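Local atomic coordinates of spore germination protein GerM (Bacillus subtilis subsp. subtilis str. 168, PDB entry 6GZB), a protein that is of unknown molecular function but affects both sporulation and germination, and carries two GerMN domains in tandem. Residues 82-87 and 108-113; 119-124 and 157-162. All blocks are in the same frame, centred on the assembly; numbering follows the deposited sequence.

Overall arrangement
Both contacts belong to the first of the two GerMN domains and follow one another along the chain, neither nested nor crossing. Helix 78-84 comes first; contact 1 (82-87 with 108-113) closes a loop of 20 residues by bringing strand 110-114 back against the end of that helix. The chain then doubles over into strand 119-124, the antiparallel neighbour. From there contact 2 (119-124 with 157-162) closes a longer excursion containing helix 136-147 and adds strand 155-160 in parallel. The two meet inside the sheet, where N111 and D123 pair through their backbones and V110 packs on F124. L83 of the helix also touches A122 and F124, tying helix and sheet together.

Contact 1 of 2, residues 82-87 and 108-113; sequences ALEYLV and TTVNVD. With EDO (1,2-ethanediol), chain H.
L83, on the last full turn of helix 78-84, packs against two valines of the edge strand 110-114, and this is where the contact is tight. Its CB sits 4.0 Å from V110 CG1, while farther out CD1 lies 3.9 Å from V112 CG2 and also touches V110 CG2. The leucine side chain crosses each valine at about a right angle; V110 and V112 point to the same side of the strand, and L83 spans both. V110 holds CG1 between its backbone N and carbonyl carbon (chi1 66°), which sets that methyl against L83 CB; CG2, anti to the backbone N, meets L83 CD1. At the end of the type I turn E84-V87, V87 sets its CG2 against the backbone carbonyl of T108, 3.6 Å from T108 O. The T108 hydroxyl is engaged by P105 O, and L147 and F124 also pack on L83 and V110 respectively.

The other flank is looser and wet. E84 is partly exposed and reaches the strand through a water, which donates to E84 OE1 at 2.8 Å and accepts from V110 N at 3.1 Å. T109 and N111 turn away from the helix; there T109 OG1 is hydrogen-bonded to O1 of an ethanediol, probably from the crystallisation liquor, at 2.7 Å.

The direct touches are thus made by aliphatic side chains, against valine methyls and one carbonyl oxygen; the polar link runs through a water. Burial of L83 and V110 is therefore likely to keep the helix end on the sheet, with V87 adding to it from the turn.

Contact 2 of 2, residues 119-124 and 157-162; sequences TAIADF and KLRING
I121 and R159 meet on one face of a parallel strand pair, part of a beta-alpha-beta unit whose crossover carries helix 136-147. The R159 chain, extended from CG to NE, runs past I121, whose CG2 lies 3.7 Å from R159 CD and equally close to NE; I121 CD1 sits over one face of the guanidinium, offset toward its rim. R159 NE is buried with no partner in the model. Alongside, K157 lays its aliphatic chain obliquely over T119 CG2, and its NZ goes on to D177 O.

The opposite face is apolar: F124 presents a ring edge to L158, CE2 to CD1 at 4.3 Å, while helix 136-147 and L83 pack on this side. Between the faces the backbones are zipped by bonds such as A122 N to K157 O at 2.8 Å.

D123 and R159 lie side by side on the I121 face, crossing obliquely and making no salt bridge: their carboxylate and guanidinium planes stand 79° apart, and a water modelled rather close to D123 OD2 (2.5 Å) also accepts from R159 NH1. CG of D123, anti to the backbone N (chi1 -168°), lies beside the turn that follows strand 155-160. An alanine in place of D123 would probably leave G162 N without its acceptor and that turn freer to move. G162 N reaches D123 OD1 at 2.8 Å, on the syn side and 21° out of the carboxylate plane.

Contact 1 of 2, residues 82-87 and 108-113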
loop_
_atom_site.group_PDB
_atom_site.type_symbol
_atom_site.label_atom_id
_atom_site.label_comp_id
_atom_site.label_asym_id
_atom_site.label_seq_id
_atom_site.Cartn_x
_atom_site.Cartn_y
_atom_site.Cartn_z
ATOM N N ALA A 82 1.290 -16.147 -5.489
ATOM C CA ALA A 82 0.817 -14.765 -5.488
ATOM C C ALA A 82 1.255 -14.039 -6.766
ATOM O O ALA A 82 0.456 -13.359 -7.400
ATOM C CB ALA A 82 1.327 -14.036 -4.259
ATOM N N LEU A 83 2.503 -14.241 -7.175
ATOM C CA LEU A 83 2.999 -13.644 -8.410
ATOM C C LEU A 83 2.303 -14.227 -9.639
ATOM O O LEU A 83 2.046 -13.515 -10.609
ATOM C CB LEU A 83 4.506 -13.844 -8.536
ATOM C CG LEU A 83 5.358 -13.123 -7.488
ATOM C CD1 LEU A 83 6.829 -13.229 -7.872
ATOM C CD2 LEU A 83 4.957 -11.664 -7.354
ATOM N N GLU A 84 2.017 -15.523 -9.609
ATOM C CA GLU A 84 1.315 -16.173 -10.718
ATOM C C GLU A 84 -0.065 -15.568 -10.908
ATOM O O GLU A 84 -0.601 -15.543 -12.021
ATOM C CB GLU A 84 1.193 -17.685 -10.475
ATOM C CG GLU A 84 2.391 -18.482 -10.970
ATOM C CD GLU A 84 2.537 -19.848 -10.314
ATOM O OE1 GLU A 84 3.548 -20.529 -10.588
ATOM O OE2 GLU A 84 1.672 -20.239 -9.505
ATOM N N TYR A 85 -0.636 -15.066 -9.818
ATOM C CA TYR A 85 -1.955 -14.443 -9.879
ATOM C C TYR A 85 -1.887 -12.959 -10.219
ATOM O O TYR A 85 -2.894 -12.254 -10.155
ATOM C CB TYR A 85 -2.696 -14.665 -8.565
ATOM C CG TYR A 85 -3.490 -15.951 -8.550
ATOM C CD1 TYR A 85 -2.865 -17.176 -8.358
ATOM C CD2 TYR A 85 -4.860 -15.947 -8.761
ATOM C CE1 TYR A 85 -3.585 -18.352 -8.347
ATOM C CE2 TYR A 85 -5.590 -17.119 -8.725
ATOM C CZ TYR A 85 -4.942 -18.319 -8.543
ATOM O OH TYR A 85 -5.648 -19.497 -8.537
ATOM N N LEU A 86 -0.704 -12.493 -10.612
ATOM C CA LEU A 86 -0.562 -11.172 -11.207
ATOM C C LEU A 86 -0.513 -11.257 -12.733
ATOM O O LEU A 86 -0.415 -10.238 -13.410
ATOM C CB LEU A 86 0.724 -10.505 -10.711
ATOM C CG LEU A 86 0.829 -10.266 -9.213
ATOM C CD1 LEU A 86 2.166 -9.639 -8.873
ATOM C CD2 LEU A 86 -0.314 -9.381 -8.738
ATOM N N VAL A 87 -0.479 -12.473 -13.266
ATOM C CA VAL A 87 -0.214 -12.652 -14.692
ATOM C C VAL A 87 -1.494 -12.486 -15.499
ATOM O O VAL A 87 -2.497 -13.142 -15.228
ATOM C CB VAL A 87 0.401 -14.027 -14.999
ATOM C CG1 VAL A 87 0.642 -14.175 -16.498
ATOM C CG2 VAL A 87 1.692 -14.211 -14.217
ATOM N N THR A 108 3.876 -15.253 -18.706
ATOM C CA THR A 108 4.988 -15.141 -17.767
ATOM C C THR A 108 4.895 -16.228 -16.705
ATOM O O THR A 108 3.829 -16.460 -16.137
ATOM C CB THR A 108 5.022 -13.759 -17.087
ATOM O OG1 THR A 108 5.130 -12.731 -18.083
ATOM C CG2 THR A 108 6.206 -13.665 -16.135
ATOM N N THR A 109 6.001 -16.937 -16.486
ATOM C CA THR A 109 6.114 -17.877 -15.369
ATOM C C THR A 109 7.227 -17.413 -14.434
ATOM O O THR A 109 8.026 -16.558 -14.799
ATOM C CB THR A 109 6.435 -19.302 -15.863
ATOM O OG1 THR A 109 7.706 -19.306 -16.524
ATOM C CG2 THR A 109 5.354 -19.792 -16.831
ATOM N N VAL A 110 7.279 -17.967 -13.227
ATOM C CA VAL A 110 8.188 -17.446 -12.215
ATOM C C VAL A 110 8.531 -18.489 -11.162
ATOM O O VAL A 110 7.696 -19.313 -10.803
ATOM C CB VAL A 110 7.592 -16.201 -11.523
ATOM C CG1 VAL A 110 6.359 -16.578 -10.715
ATOM C CG2 VAL A 110 8.635 -15.518 -10.645
ATOM N N ASN A 111 9.785 -18.470 -10.711
ATOM C CA ASN A 111 10.206 -19.150 -9.493
ATOM C C ASN A 111 10.550 -18.125 -8.412
ATOM O O ASN A 111 11.077 -17.050 -8.702
ATOM C CB ASN A 111 11.439 -20.016 -9.763
ATOM C CG ASN A 111 11.186 -21.081 -10.808
ATOM O OD1 ASN A 111 10.169 -21.769 -10.775
ATOM N ND2 ASN A 111 12.118 -21.231 -11.736
ATOM N N VAL A 112 10.309 -18.493 -7.161
ATOM C CA VAL A 112 10.632 -17.629 -6.042
ATOM C C VAL A 112 11.495 -18.378 -5.040
ATOM O O VAL A 112 11.113 -19.422 -4.520
ATOM C CB VAL A 112 9.368 -17.099 -5.333
ATOM C CG1 VAL A 112 9.758 -16.206 -4.166
ATOM C CG2 VAL A 112 8.498 -16.334 -6.321
ATOM N N ASP A 113 12.655 -17.812 -4.758
ATOM C CA ASP A 113 13.571 -18.373 -3.786
ATOM C C ASP A 113 13.680 -17.418 -2.596
ATOM O O ASP A 113 14.179 -16.296 -2.717
ATOM C CB ASP A 113 14.941 -18.571 -4.446
ATOM C CG ASP A 113 15.962 -19.162 -3.506
ATOM O OD1 ASP A 113 15.567 -19.979 -2.653
ATOM O OD2 ASP A 113 17.159 -18.828 -3.638
HETATM C C1 EDO H . 11.101 -20.201 -14.922
HETATM O O1 EDO H . 9.720 -19.818 -14.822
HETATM C C2 EDO H . 11.897 -19.153 -15.690
HETATM O O2 EDO H . 13.275 -19.176 -15.292
HETATM O O HOH W 1 4.734 -19.635 -12.932
#

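Contact 2 of 2, residues 119-124 and 157-162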
loop_
_atom_site.group_PDB
_atom_site.type_symbol
_atom_site.label_atom_id
_atom_site.label_comp_id
_atom_site.label_asym_id
_atom_site.label_seq_id
_atom_site.Cartn_x
_atom_site.Cartn_y
_atom_site.Cartn_z
ATOM N N THR A 119 15.295 -11.928 1.933
ATOM C CA THR A 119 15.326 -11.580 0.523
ATOM C C THR A 119 14.583 -12.629 -0.281
ATOM O O THR A 119 14.853 -13.820 -0.154
ATOM C CB THR A 119 16.774 -11.504 0.000
ATOM O OG1 THR A 119 17.467 -10.450 0.673
ATOM C CG2 THR A 119 16.797 -11.241 -1.497
ATOM N N ALA A 120 13.650 -12.186 -1.114
ATOM C CA ALA A 120 13.028 -13.073 -2.086
ATOM C C ALA A 120 13.569 -12.780 -3.464
ATOM O O ALA A 120 13.616 -11.623 -3.890
ATOM C CB ALA A 120 11.520 -12.903 -2.075
ATOM N N ILE A 121 13.991 -13.830 -4.155
ATOM C CA ILE A 121 14.460 -13.697 -5.516
ATOM C C ILE A 121 13.392 -14.215 -6.466
ATOM O O ILE A 121 13.024 -15.390 -6.428
ATOM C CB ILE A 121 15.778 -14.471 -5.731
ATOM C CG1 ILE A 121 16.885 -13.858 -4.870
ATOM C CG2 ILE A 121 16.189 -14.421 -7.191
ATOM C CD1 ILE A 121 18.086 -14.754 -4.683
ATOM N N ALA A 122 12.852 -13.318 -7.277
ATOM C CA ALA A 122 11.805 -13.678 -8.214
ATOM C C ALA A 122 12.400 -13.804 -9.598
ATOM O O ALA A 122 12.832 -12.812 -10.184
ATOM C CB ALA A 122 10.705 -12.628 -8.207
ATOM N N ASP A 123 12.425 -15.031 -10.112
ATOM C CA ASP A 123 13.095 -15.327 -11.376
ATOM C C ASP A 123 12.036 -15.616 -12.437
ATOM O O ASP A 123 11.324 -16.609 -12.356
ATOM C CB ASP A 123 14.031 -16.534 -11.200
ATOM C CG ASP A 123 14.982 -16.733 -12.381
ATOM O OD1 ASP A 123 14.881 -15.988 -13.379
ATOM O OD2 ASP A 123 15.796 -17.678 -12.338
ATOM N N PHE A 124 11.920 -14.719 -13.408
ATOM C CA PHE A 124 10.812 -14.741 -14.362
ATOM C C PHE A 124 11.259 -15.338 -15.694
ATOM O O PHE A 124 12.430 -15.257 -16.068
ATOM C CB PHE A 124 10.288 -13.316 -14.599
ATOM C CG PHE A 124 9.634 -12.699 -13.394
ATOM C CD1 PHE A 124 8.296 -12.927 -13.123
ATOM C CD2 PHE A 124 10.341 -11.841 -12.564
ATOM C CE1 PHE A 124 7.685 -12.347 -12.026
ATOM C CE2 PHE A 124 9.733 -11.256 -11.458
ATOM C CZ PHE A 124 8.402 -11.505 -11.195
ATOM N N LYS A 157 14.585 -9.237 -5.054
ATOM C CA LYS A 157 15.500 -9.161 -6.179
ATOM C C LYS A 157 14.819 -9.775 -7.390
ATOM O O LYS A 157 14.111 -10.777 -7.278
ATOM C CB LYS A 157 16.788 -9.928 -5.884
ATOM C CG LYS A 157 17.738 -9.224 -4.929
ATOM C CD LYS A 157 19.011 -10.037 -4.752
ATOM C CE LYS A 157 19.847 -9.561 -3.571
ATOM N NZ LYS A 157 20.322 -8.162 -3.737
ATOM N N LEU A 158 15.024 -9.162 -8.548
ATOM C CA LEU A 158 14.337 -9.576 -9.764
ATOM C C LEU A 158 15.327 -10.230 -10.725
ATOM O O LEU A 158 16.445 -9.759 -10.881
ATOM C CB LEU A 158 13.697 -8.359 -10.432
ATOM C CG LEU A 158 12.258 -7.954 -10.069
ATOM C CD1 LEU A 158 11.771 -8.532 -8.758
ATOM C CD2 LEU A 158 12.104 -6.445 -10.068
ATOM N N ARG A 159 14.925 -11.332 -11.346
ATOM C CA ARG A 159 15.720 -11.927 -12.412
ATOM C C ARG A 159 14.855 -12.283 -13.602
ATOM O O ARG A 159 13.660 -12.538 -13.458
ATOM C CB ARG A 159 16.427 -13.184 -11.907
ATOM C CG ARG A 159 17.542 -12.907 -10.914
ATOM C CD ARG A 159 18.087 -14.199 -10.332
ATOM N NE ARG A 159 19.169 -13.952 -9.390
ATOM C CZ ARG A 159 19.906 -14.901 -8.828
ATOM N NH1 ARG A 159 19.729 -16.178 -9.152
ATOM N NH2 ARG A 159 20.855 -14.566 -7.970
ATOM N N ILE A 160 15.471 -12.313 -14.779
ATOM C CA ILE A 160 14.856 -12.923 -15.957
ATOM C C ILE A 160 15.729 -14.071 -16.460
ATOM O O ILE A 160 16.893 -13.873 -16.802
ATOM C CB ILE A 160 14.661 -11.902 -17.087
ATOM C CG1 ILE A 160 13.835 -10.715 -16.597
ATOM C CG2 ILE A 160 13.987 -12.550 -18.287
ATOM C CD1 ILE A 160 13.744 -9.590 -17.610
ATOM N N ASN A 161 15.186 -15.282 -16.413
ATOM C CA ASN A 161 15.930 -16.482 -16.768
ATOM C C ASN A 161 17.291 -16.534 -16.074
ATOM O O ASN A 161 18.291 -16.898 -16.678
ATOM C CB ASN A 161 16.093 -16.563 -18.284
ATOM C CG ASN A 161 14.829 -17.046 -18.980
ATOM O OD1 ASN A 161 14.443 -16.524 -20.028
ATOM N ND2 ASN A 161 14.166 -18.036 -18.386
ATOM N N GLY A 162 17.318 -16.153 -14.800
ATOM C CA GLY A 162 18.509 -16.289 -13.976
ATOM C C GLY A 162 19.448 -15.096 -14.057
ATOM O O GLY A 162 20.378 -14.981 -13.263
HETATM O O HOH W 2 17.720 -17.631 -10.757
#